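Local coordinates for protein aspartate--tRNA(Asp/Asn) ligase (Thermus thermophilus, PDB 1N9W) that charges both tRNA(Asp) and tRNA(Asn) with L-aspartate, which it first activates with ATP to aspartyl-AMP, at residues 142-147 against 190-195; 229-234 against 335-340; 254-259 against 400-405. All blocks are in the same frame, centred on the assembly; numbering follows the deposited sequence.

Contact 1 of 3, residues 142-147 against 190-195; sequences QDFTEI and FERVYE
R192 lies across F144 at about a right angle, its CB over the centre of the phenyl ring, 3.5 Å from the centroid, a CH-pi contact. Bends at chi2 (142°) and chi3 (84°) place CD and NE, with NE passing F144 CE1 on its way to Q142 O. The grip is side-on: R192 NE donates to Q142 O at 2.9 Å, nearly along the C=O axis, and R192 NH2 meets a lone pair of the same oxygen at 3.1 Å. E146 CA lies over one face of the Y194 ring, toward its rim, and E146 CB comes within 3.5 Å of Y194 CZ, while F144 CB meets the ring edge and the hydroxyl bonds to D140. T145 and V193 turn to the other face, where T145 CG2 sits over the F190 ring, 3.9 Å from its centroid; the end of I147 joins them, CD1 touching V193 CG2. T145 N to R192 O and I147 N to Y194 O, with a weak Y194 N to T145 O between them, join the strands in parallel. E146 also meets R136 of the second subunit, as suits class II motif 1, a long helix and strand at the dimer interface, paired with the first strand of motif 2.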
loop_
_atom_site.group_PDB
_atom_site.type_symbol
_atom_site.label_atom_id
_atom_site.label_comp_id
_atom_site.label_asym_id
_atom_site.label_seq_id
_atom_site.Cartn_x
_atom_site.Cartn_y
_atom_site.Cartn_z
ATOM N N GLN B 142 -12.351 -10.093 0.617
ATOM C CA GLN B 142 -12.533 -11.319 -0.168
ATOM C C GLN B 142 -11.367 -12.276 0.124
ATOM O O GLN B 142 -11.057 -13.165 -0.673
ATOM C CB GLN B 142 -12.552 -11.033 -1.677
ATOM C CG GLN B 142 -13.644 -10.095 -2.171
ATOM C CD GLN B 142 -15.026 -10.506 -1.703
ATOM O OE1 GLN B 142 -15.411 -11.669 -1.811
ATOM N NE2 GLN B 142 -15.783 -9.544 -1.189
ATOM N N ASP B 143 -10.705 -12.063 1.257
ATOM C CA ASP B 143 -9.594 -12.902 1.677
ATOM C C ASP B 143 -8.313 -12.840 0.851
ATOM O O ASP B 143 -7.523 -13.789 0.863
ATOM C CB ASP B 143 -10.045 -14.362 1.768
ATOM C CG ASP B 143 -10.168 -14.841 3.202
ATOM O OD1 ASP B 143 -10.967 -14.248 3.957
ATOM O OD2 ASP B 143 -9.461 -15.806 3.566
ATOM N N PHE B 144 -8.094 -11.753 0.122
ATOM C CA PHE B 144 -6.855 -11.638 -0.639
ATOM C C PHE B 144 -5.762 -11.275 0.350
ATOM O O PHE B 144 -6.038 -10.729 1.421
ATOM C CB PHE B 144 -6.940 -10.536 -1.692
ATOM C CG PHE B 144 -7.653 -10.945 -2.941
ATOM C CD1 PHE B 144 -9.008 -11.249 -2.914
ATOM C CD2 PHE B 144 -6.964 -11.028 -4.150
ATOM C CE1 PHE B 144 -9.673 -11.631 -4.071
ATOM C CE2 PHE B 144 -7.615 -11.409 -5.317
ATOM C CZ PHE B 144 -8.974 -11.712 -5.281
ATOM N N THR B 145 -4.522 -11.590 -0.002
ATOM C CA THR B 145 -3.384 -11.258 0.847
ATOM C C THR B 145 -2.428 -10.341 0.067
ATOM O O THR B 145 -1.972 -10.687 -1.022
ATOM C CB THR B 145 -2.621 -12.535 1.305
ATOM O OG1 THR B 145 -3.445 -13.283 2.208
ATOM C CG2 THR B 145 -1.320 -12.171 2.008
ATOM N N GLU B 146 -2.150 -9.163 0.631
ATOM C CA GLU B 146 -1.246 -8.202 -0.001
ATOM C C GLU B 146 0.167 -8.767 0.028
ATOM O O GLU B 146 0.617 -9.285 1.052
ATOM C CB GLU B 146 -1.282 -6.852 0.730
ATOM C CG GLU B 146 -0.242 -5.832 0.246
ATOM C CD GLU B 146 -0.565 -4.398 0.656
ATOM O OE1 GLU B 146 -1.079 -4.190 1.776
ATOM O OE2 GLU B 146 -0.287 -3.473 -0.143
ATOM N N ILE B 147 0.859 -8.685 -1.103
ATOM C CA ILE B 147 2.219 -9.181 -1.181
ATOM C C ILE B 147 3.166 -8.085 -1.624
ATOM O O ILE B 147 2.742 -7.038 -2.123
ATOM C CB ILE B 147 2.351 -10.334 -2.178
ATOM C CG1 ILE B 147 1.980 -9.838 -3.580
ATOM C CG2 ILE B 147 1.483 -11.507 -1.727
ATOM C CD1 ILE B 147 1.981 -10.911 -4.642
ATOM N N PHE B 190 -1.083 -18.251 -1.362
ATOM C CA PHE B 190 -2.259 -17.627 -0.748
ATOM C C PHE B 190 -3.546 -17.694 -1.570
ATOM O O PHE B 190 -4.583 -17.193 -1.136
ATOM C CB PHE B 190 -1.937 -16.165 -0.421
ATOM C CG PHE B 190 -0.884 -15.994 0.643
ATOM C CD1 PHE B 190 -1.066 -16.536 1.910
ATOM C CD2 PHE B 190 0.279 -15.263 0.384
ATOM C CE1 PHE B 190 -0.112 -16.354 2.911
ATOM C CE2 PHE B 190 1.244 -15.074 1.379
ATOM C CZ PHE B 190 1.049 -15.622 2.646
ATOM N N GLU B 191 -3.471 -18.299 -2.753
ATOM C CA GLU B 191 -4.637 -18.460 -3.633
ATOM C C GLU B 191 -5.153 -17.160 -4.254
ATOM O O GLU B 191 -5.538 -17.133 -5.426
ATOM C CB GLU B 191 -5.791 -19.131 -2.865
ATOM C CG GLU B 191 -5.535 -20.569 -2.400
ATOM C CD GLU B 191 -6.684 -21.131 -1.558
ATOM O OE1 GLU B 191 -7.853 -20.750 -1.807
ATOM O OE2 GLU B 191 -6.423 -21.967 -0.663
ATOM N N ARG B 192 -5.164 -16.093 -3.460
ATOM C CA ARG B 192 -5.645 -14.780 -3.900
ATOM C C ARG B 192 -4.713 -13.712 -3.349
ATOM O O ARG B 192 -4.584 -13.560 -2.132
ATOM C CB ARG B 192 -7.067 -14.555 -3.365
ATOM C CG ARG B 192 -8.017 -15.637 -3.781
ATOM C CD ARG B 192 -8.977 -15.978 -2.669
ATOM N NE ARG B 192 -10.114 -15.096 -2.637
ATOM C CZ ARG B 192 -11.201 -15.246 -3.387
ATOM N NH1 ARG B 192 -11.296 -16.255 -4.239
ATOM N NH2 ARG B 192 -12.204 -14.376 -3.282
ATOM N N VAL B 193 -4.068 -12.978 -4.246
ATOM C CA VAL B 193 -3.135 -11.937 -3.833
ATOM C C VAL B 193 -3.222 -10.702 -4.716
ATOM O O VAL B 193 -3.798 -10.735 -5.802
ATOM C CB VAL B 193 -1.660 -12.433 -3.903
ATOM C CG1 VAL B 193 -1.492 -13.709 -3.103
ATOM C CG2 VAL B 193 -1.245 -12.643 -5.351
ATOM N N TYR B 194 -2.654 -9.607 -4.227
ATOM C CA TYR B 194 -2.642 -8.375 -4.986
ATOM C C TYR B 194 -1.432 -7.572 -4.574
ATOM O O TYR B 194 -0.808 -7.840 -3.545
ATOM C CB TYR B 194 -3.907 -7.548 -4.739
ATOM C CG TYR B 194 -4.022 -6.989 -3.340
ATOM C CD1 TYR B 194 -4.677 -7.696 -2.336
ATOM C CD2 TYR B 194 -3.493 -5.733 -3.030
ATOM C CE1 TYR B 194 -4.812 -7.164 -1.056
ATOM C CE2 TYR B 194 -3.621 -5.193 -1.757
ATOM C CZ TYR B 194 -4.287 -5.913 -0.774
ATOM O OH TYR B 194 -4.454 -5.373 0.480
ATOM N N GLU B 195 -1.086 -6.585 -5.385
ATOM C CA GLU B 195 0.063 -5.759 -5.069
ATOM C C GLU B 195 -0.077 -4.372 -5.656
ATOM O O GLU B 195 -0.623 -4.182 -6.747
ATOM C CB GLU B 195 1.352 -6.428 -5.566
ATOM C CG GLU B 195 2.598 -5.545 -5.470
ATOM C CD GLU B 195 3.888 -6.300 -5.764
ATOM O OE1 GLU B 195 3.941 -7.052 -6.760
ATOM O OE2 GLU B 195 4.861 -6.131 -4.996
HETATM O O HOH W 1 -5.119 -15.152 0.858
#

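Contact 2 of 3, residues 229-234 against 335-340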
loop_
_atom_site.group_PDB
_atom_site.type_symbol
_atom_site.label_atom_id
_atom_site.label_comp_id
_atom_site.label_asym_id
_atom_site.label_seq_id
_atom_site.Cartn_x
_atom_site.Cartn_y
_atom_site.Cartn_z
ATOM N N ASP B 229 -14.356 -14.785 -14.406
ATOM C CA ASP B 229 -14.308 -14.561 -12.961
ATOM C C ASP B 229 -13.546 -13.270 -12.681
ATOM O O ASP B 229 -13.905 -12.511 -11.780
ATOM C CB ASP B 229 -13.614 -15.718 -12.239
ATOM C CG ASP B 229 -14.493 -16.938 -12.121
ATOM O OD1 ASP B 229 -15.733 -16.791 -12.152
ATOM O OD2 ASP B 229 -13.947 -18.051 -11.978
ATOM N N LEU B 230 -12.500 -13.033 -13.470
ATOM C CA LEU B 230 -11.670 -11.843 -13.329
ATOM C C LEU B 230 -12.457 -10.571 -13.646
ATOM O O LEU B 230 -12.383 -9.585 -12.901
ATOM C CB LEU B 230 -10.453 -11.946 -14.250
ATOM C CG LEU B 230 -9.700 -13.273 -14.221
ATOM C CD1 LEU B 230 -8.514 -13.215 -15.176
ATOM C CD2 LEU B 230 -9.229 -13.563 -12.808
ATOM N N MET B 231 -13.208 -10.595 -14.748
ATOM C CA MET B 231 -14.002 -9.433 -15.157
ATOM C C MET B 231 -15.071 -9.088 -14.120
ATOM O O MET B 231 -15.236 -7.921 -13.759
ATOM C CB MET B 231 -14.634 -9.670 -16.547
ATOM C CG MET B 231 -13.706 -9.282 -17.715
ATOM S SD MET B 231 -14.317 -9.606 -19.419
ATOM C CE MET B 231 -13.541 -11.208 -19.744
ATOM N N ARG B 232 -15.784 -10.096 -13.629
ATOM C CA ARG B 232 -16.804 -9.859 -12.617
ATOM C C ARG B 232 -16.154 -9.318 -11.336
ATOM O O ARG B 232 -16.729 -8.472 -10.652
ATOM C CB ARG B 232 -17.573 -11.151 -12.323
ATOM C CG ARG B 232 -18.678 -11.452 -13.338
ATOM C CD ARG B 232 -18.747 -12.935 -13.669
ATOM N NE ARG B 232 -18.737 -13.764 -12.465
ATOM C CZ ARG B 232 -18.490 -15.070 -12.466
ATOM N NH1 ARG B 232 -18.235 -15.695 -13.612
ATOM N NH2 ARG B 232 -18.488 -15.747 -11.324
ATOM N N LEU B 233 -14.956 -9.802 -11.022
ATOM C CA LEU B 233 -14.243 -9.349 -9.840
ATOM C C LEU B 233 -13.854 -7.877 -9.985
ATOM O O LEU B 233 -14.107 -7.069 -9.097
ATOM C CB LEU B 233 -12.977 -10.177 -9.616
ATOM C CG LEU B 233 -11.986 -9.592 -8.580
ATOM C CD1 LEU B 233 -12.555 -9.758 -7.187
ATOM C CD2 LEU B 233 -10.638 -10.298 -8.685
ATOM N N GLU B 234 -13.239 -7.541 -11.114
ATOM C CA GLU B 234 -12.818 -6.173 -11.357
ATOM C C GLU B 234 -13.963 -5.171 -11.292
ATOM O O GLU B 234 -13.780 -4.033 -10.842
ATOM C CB GLU B 234 -12.096 -6.059 -12.695
ATOM C CG GLU B 234 -11.852 -4.627 -13.098
ATOM C CD GLU B 234 -10.750 -4.471 -14.131
ATOM O OE1 GLU B 234 -10.586 -5.374 -14.981
ATOM O OE2 GLU B 234 -10.064 -3.428 -14.089
ATOM N N ARG B 335 -8.074 -16.214 -23.516
ATOM C CA ARG B 335 -8.960 -15.814 -22.431
ATOM C C ARG B 335 -8.435 -14.547 -21.766
ATOM O O ARG B 335 -8.300 -14.478 -20.544
ATOM C CB ARG B 335 -9.068 -16.932 -21.398
ATOM C CG ARG B 335 -9.744 -18.176 -21.921
ATOM C CD ARG B 335 -9.865 -19.215 -20.828
ATOM N NE ARG B 335 -10.563 -20.405 -21.296
ATOM C CZ ARG B 335 -10.824 -21.461 -20.539
ATOM N NH1 ARG B 335 -10.444 -21.477 -19.268
ATOM N NH2 ARG B 335 -11.466 -22.502 -21.051
ATOM N N SER B 336 -8.139 -13.548 -22.590
ATOM C CA SER B 336 -7.627 -12.274 -22.115
ATOM C C SER B 336 -8.664 -11.177 -22.335
ATOM O O SER B 336 -9.633 -11.368 -23.073
ATOM C CB SER B 336 -6.337 -11.923 -22.859
ATOM O OG SER B 336 -6.566 -11.861 -24.256
ATOM N N PHE B 337 -8.455 -10.032 -21.687
ATOM C CA PHE B 337 -9.364 -8.897 -21.808
ATOM C C PHE B 337 -8.683 -7.583 -21.416
ATOM O O PHE B 337 -7.708 -7.574 -20.665
ATOM C CB PHE B 337 -10.614 -9.119 -20.938
ATOM C CG PHE B 337 -10.335 -9.169 -19.453
ATOM C CD1 PHE B 337 -10.119 -8.000 -18.727
ATOM C CD2 PHE B 337 -10.258 -10.389 -18.789
ATOM C CE1 PHE B 337 -9.831 -8.044 -17.361
ATOM C CE2 PHE B 337 -9.971 -10.444 -17.423
ATOM C CZ PHE B 337 -9.755 -9.269 -16.712
ATOM N N ASP B 338 -9.207 -6.481 -21.942
ATOM C CA ASP B 338 -8.699 -5.147 -21.664
ATOM C C ASP B 338 -9.888 -4.302 -21.281
ATOM O O ASP B 338 -10.952 -4.430 -21.881
ATOM C CB ASP B 338 -8.041 -4.552 -22.908
ATOM C CG ASP B 338 -6.564 -4.836 -22.977
ATOM O OD1 ASP B 338 -6.107 -5.782 -22.305
ATOM O OD2 ASP B 338 -5.853 -4.111 -23.710
ATOM N N LEU B 339 -9.723 -3.447 -20.276
ATOM C CA LEU B 339 -10.827 -2.589 -19.863
ATOM C C LEU B 339 -10.592 -1.182 -20.391
ATOM O O LEU B 339 -9.524 -0.604 -20.190
ATOM C CB LEU B 339 -10.951 -2.554 -18.338
ATOM C CG LEU B 339 -11.959 -1.542 -17.784
ATOM C CD1 LEU B 339 -13.348 -1.829 -18.342
ATOM C CD2 LEU B 339 -11.966 -1.604 -16.265
ATOM N N LEU B 340 -11.583 -0.644 -21.088
ATOM C CA LEU B 340 -11.482 0.704 -21.617
ATOM C C LEU B 340 -12.344 1.618 -20.782
ATOM O O LEU B 340 -13.540 1.377 -20.616
ATOM C CB LEU B 340 -11.955 0.758 -23.069
ATOM C CG LEU B 340 -11.094 0.020 -24.088
ATOM C CD1 LEU B 340 -11.685 0.234 -25.476
ATOM C CD2 LEU B 340 -9.666 0.540 -24.026
#
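E234 N donates to L230 O over 2.8 Å, the helical bond that sets these two residues one turn apart, both with side chains directed at strand 336-341. Between them M231 bends across to the same target, the ring of F337. M231 CG lies over the centre of that ring, 3.7 Å from the centroid and only 7° off its normal. The thioether then turns at chi3 (-96°), which carries CE back to within 3.5 Å of F337 CD2. SD meets the ring obliquely, making this a Met-aromatic contact as well as a CH-pi one. At the ring edge L230 CB approaches F337 CE2 at 3.5 Å, and E234 OE1 stands near the ring plane, 3.7 Å from F337 CE1. Further along the strand, L339 CD2 abuts E234 OE2 at 3.4 Å. F313, on the neighbouring strand 311-315, completes the surroundings of F337 with a ring turned roughly perpendicular to it, and F390 packs on it from strand 387-393.

The helix thus rests on the antiparallel sheet of the class II catalytic domain, close to R352 and E345, predicted to bind aspartate and ATP respectively. No hydrogen bond joins the two segments. The E234 carboxylate is buried among carbons; OE2 is bonded to T347 OG1, whereas OE1 has no polar partner in the model. The weakly positive ring edge of F337 may partly compensate OE1, and such surroundings would be expected to raise the affinity of E234 for a proton.

Contact 3 of 3, residues 254-259 against 400-405; sequences RLLGAT and KLLGLP
A258 presses its methyl group against the last turn of helix 394-402, and here the two segments come closest. A258 CB is 3.4 Å from L402 CA, tighter than usual carbon-carbon contact, and 3.4 Å from L402 O. So short a side chain is consistent with the close approach of the backbones, 4.7 Å between A258 CA and L402 CA. Beside this point the two methyls of L402 divide the contact: CD2 lies 3.9 Å from A258 CB, while CD1 meets L256 CD1 at 3.6 Å. In L256 the CD1 branch is anti to CA (chi2 169°), which extends it toward L402. The pair is backed by helix 119-141, where A123 packs on L256 and P124 on L402.

Away from this apolar patch the contact thins quickly. G257 and G403, each with positive phi, turn the chain out of its helix at exposed positions. G257 closes helix 250-255 with a Schellman motif, in which G257 N bonds to R254 O at 2.8 Å. T259 is likewise exposed, and its carbonyl oxygen comes no nearer than 4.0 Å to L401 O. These two acceptors cannot bond each other. Instead R342, outside both segments, bonds to T259 O with one guanidinium nitrogen and to K400 O with another. The CB of L401 points away from 254-259, and its side chain packs on W260, P261 and F341.

The contact thus joins two helix ends in the catalytic domain, the second belonging to the motif 3 helix, whose first residues are predicted to bind ATP. With no hydrogen bond between the segments, it rests on shape and dispersion around A258 and L402, while the polar tie is supplied by R342, whose positive charge would be expected to suit the carbonyl oxygens gathered there.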
loop_
_atom_site.group_PDB
_atom_site.type_symbol
_atom_site.label_atom_id
_atom_site.label_comp_id
_atom_site.label_asym_id
_atom_site.label_seq_id
_atom_site.Cartn_x
_atom_site.Cartn_y
_atom_site.Cartn_z
ATOM N N ARG B 254 -15.628 17.174 -6.102
ATOM C CA ARG B 254 -16.443 18.336 -6.431
ATOM C C ARG B 254 -15.595 19.544 -6.821
ATOM O O ARG B 254 -15.937 20.279 -7.747
ATOM C CB ARG B 254 -17.350 18.694 -5.254
ATOM C CG ARG B 254 -18.525 17.750 -5.080
ATOM C CD ARG B 254 -19.477 18.270 -4.019
ATOM N NE ARG B 254 -18.939 18.118 -2.663
ATOM C CZ ARG B 254 -18.865 16.956 -2.022
ATOM N NH1 ARG B 254 -19.293 15.845 -2.613
ATOM N NH2 ARG B 254 -18.377 16.903 -0.791
ATOM N N LEU B 255 -14.486 19.748 -6.119
ATOM C CA LEU B 255 -13.608 20.877 -6.410
ATOM C C LEU B 255 -13.108 20.832 -7.856
ATOM O O LEU B 255 -13.078 21.852 -8.544
ATOM C CB LEU B 255 -12.422 20.861 -5.445
ATOM C CG LEU B 255 -11.255 21.797 -5.761
ATOM C CD1 LEU B 255 -11.649 23.240 -5.462
ATOM C CD2 LEU B 255 -10.050 21.378 -4.940
ATOM N N LEU B 256 -12.715 19.648 -8.317
ATOM C CA LEU B 256 -12.226 19.504 -9.685
ATOM C C LEU B 256 -13.406 19.490 -10.655
ATOM O O LEU B 256 -13.228 19.460 -11.870
ATOM C CB LEU B 256 -11.402 18.216 -9.817
ATOM C CG LEU B 256 -10.165 18.107 -8.915
ATOM C CD1 LEU B 256 -9.607 16.698 -8.947
ATOM C CD2 LEU B 256 -9.120 19.108 -9.359
ATOM N N GLY B 257 -14.613 19.514 -10.099
ATOM C CA GLY B 257 -15.810 19.508 -10.922
ATOM C C GLY B 257 -15.906 18.335 -11.884
ATOM O O GLY B 257 -16.623 18.406 -12.874
ATOM N N ALA B 258 -15.192 17.254 -11.598
ATOM C CA ALA B 258 -15.223 16.086 -12.469
ATOM C C ALA B 258 -16.620 15.469 -12.511
ATOM O O ALA B 258 -17.280 15.357 -11.477
ATOM C CB ALA B 258 -14.214 15.047 -11.977
ATOM N N THR B 259 -17.076 15.078 -13.698
ATOM C CA THR B 259 -18.390 14.447 -13.826
ATOM C C THR B 259 -18.201 12.955 -13.529
ATOM O O THR B 259 -17.308 12.315 -14.086
ATOM C CB THR B 259 -18.967 14.610 -15.255
ATOM O OG1 THR B 259 -18.108 13.962 -16.201
ATOM C CG2 THR B 259 -19.097 16.081 -15.616
ATOM N N LYS B 400 -8.710 9.872 -16.032
ATOM C CA LYS B 400 -9.979 9.840 -16.731
ATOM C C LYS B 400 -11.181 10.069 -15.825
ATOM O O LYS B 400 -12.187 10.646 -16.244
ATOM C CB LYS B 400 -10.116 8.518 -17.495
ATOM C CG LYS B 400 -9.381 8.542 -18.822
ATOM C CD LYS B 400 -10.011 9.601 -19.731
ATOM C CE LYS B 400 -9.206 9.836 -20.988
ATOM N NZ LYS B 400 -9.916 10.764 -21.904
ATOM N N LEU B 401 -11.071 9.640 -14.574
ATOM C CA LEU B 401 -12.156 9.808 -13.609
ATOM C C LEU B 401 -12.368 11.278 -13.278
ATOM O O LEU B 401 -13.499 11.732 -13.118
ATOM C CB LEU B 401 -11.830 9.055 -12.319
ATOM C CG LEU B 401 -12.892 9.047 -11.217
ATOM C CD1 LEU B 401 -14.065 8.188 -11.656
ATOM C CD2 LEU B 401 -12.301 8.483 -9.924
ATOM N N LEU B 402 -11.271 12.021 -13.172
ATOM C CA LEU B 402 -11.347 13.430 -12.816
ATOM C C LEU B 402 -11.323 14.410 -13.987
ATOM O O LEU B 402 -11.343 15.625 -13.782
ATOM C CB LEU B 402 -10.216 13.763 -11.840
ATOM C CG LEU B 402 -10.251 12.910 -10.573
ATOM C CD1 LEU B 402 -9.031 13.184 -9.713
ATOM C CD2 LEU B 402 -11.534 13.197 -9.816
ATOM N N GLY B 403 -11.276 13.884 -15.208
ATOM C CA GLY B 403 -11.260 14.734 -16.385
ATOM C C GLY B 403 -10.025 15.606 -16.452
ATOM O O GLY B 403 -10.101 16.789 -16.777
ATOM N N LEU B 404 -8.874 15.021 -16.152
ATOM C CA LEU B 404 -7.630 15.774 -16.163
ATOM C C LEU B 404 -6.965 15.766 -17.537
ATOM O O LEU B 404 -7.132 14.820 -18.312
ATOM C CB LEU B 404 -6.675 15.191 -15.118
ATOM C CG LEU B 404 -7.302 14.910 -13.746
ATOM C CD1 LEU B 404 -6.342 14.091 -12.902
ATOM C CD2 LEU B 404 -7.662 16.210 -13.058
ATOM N N PRO B 405 -6.210 16.828 -17.855
ATOM C CA PRO B 405 -5.503 16.968 -19.129
ATOM C C PRO B 405 -4.736 15.706 -19.501
ATOM O O PRO B 405 -5.108 14.997 -20.435
ATOM C CB PRO B 405 -4.572 18.144 -18.871
ATOM C CG PRO B 405 -5.401 19.014 -17.986
ATOM C CD PRO B 405 -6.010 18.023 -17.013
#

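In the fold
The chain first builds its N-terminal OB-fold domain, and all three contacts follow within the class II catalytic domain. Contact 1 closes a loop between the strand after helix 119-141 and strand 192-198, at one border of the mixed sheet, before contact 2 opens. Helix 227-248 then starts contact 2, and helix 250-255 follows directly to start contact 3. Strand 336-341 completes the former and helix 394-402 the latter, so these two closures cross. Contacts 1 and 2 reach the same sheet and touch, F144 CZ lying 4.0 Å from L233 CD2. Contact 3 stands apart, its centre about 25 Å from that of contact 2, and links the region after helix 250-255 to the C-terminal helix 394-402.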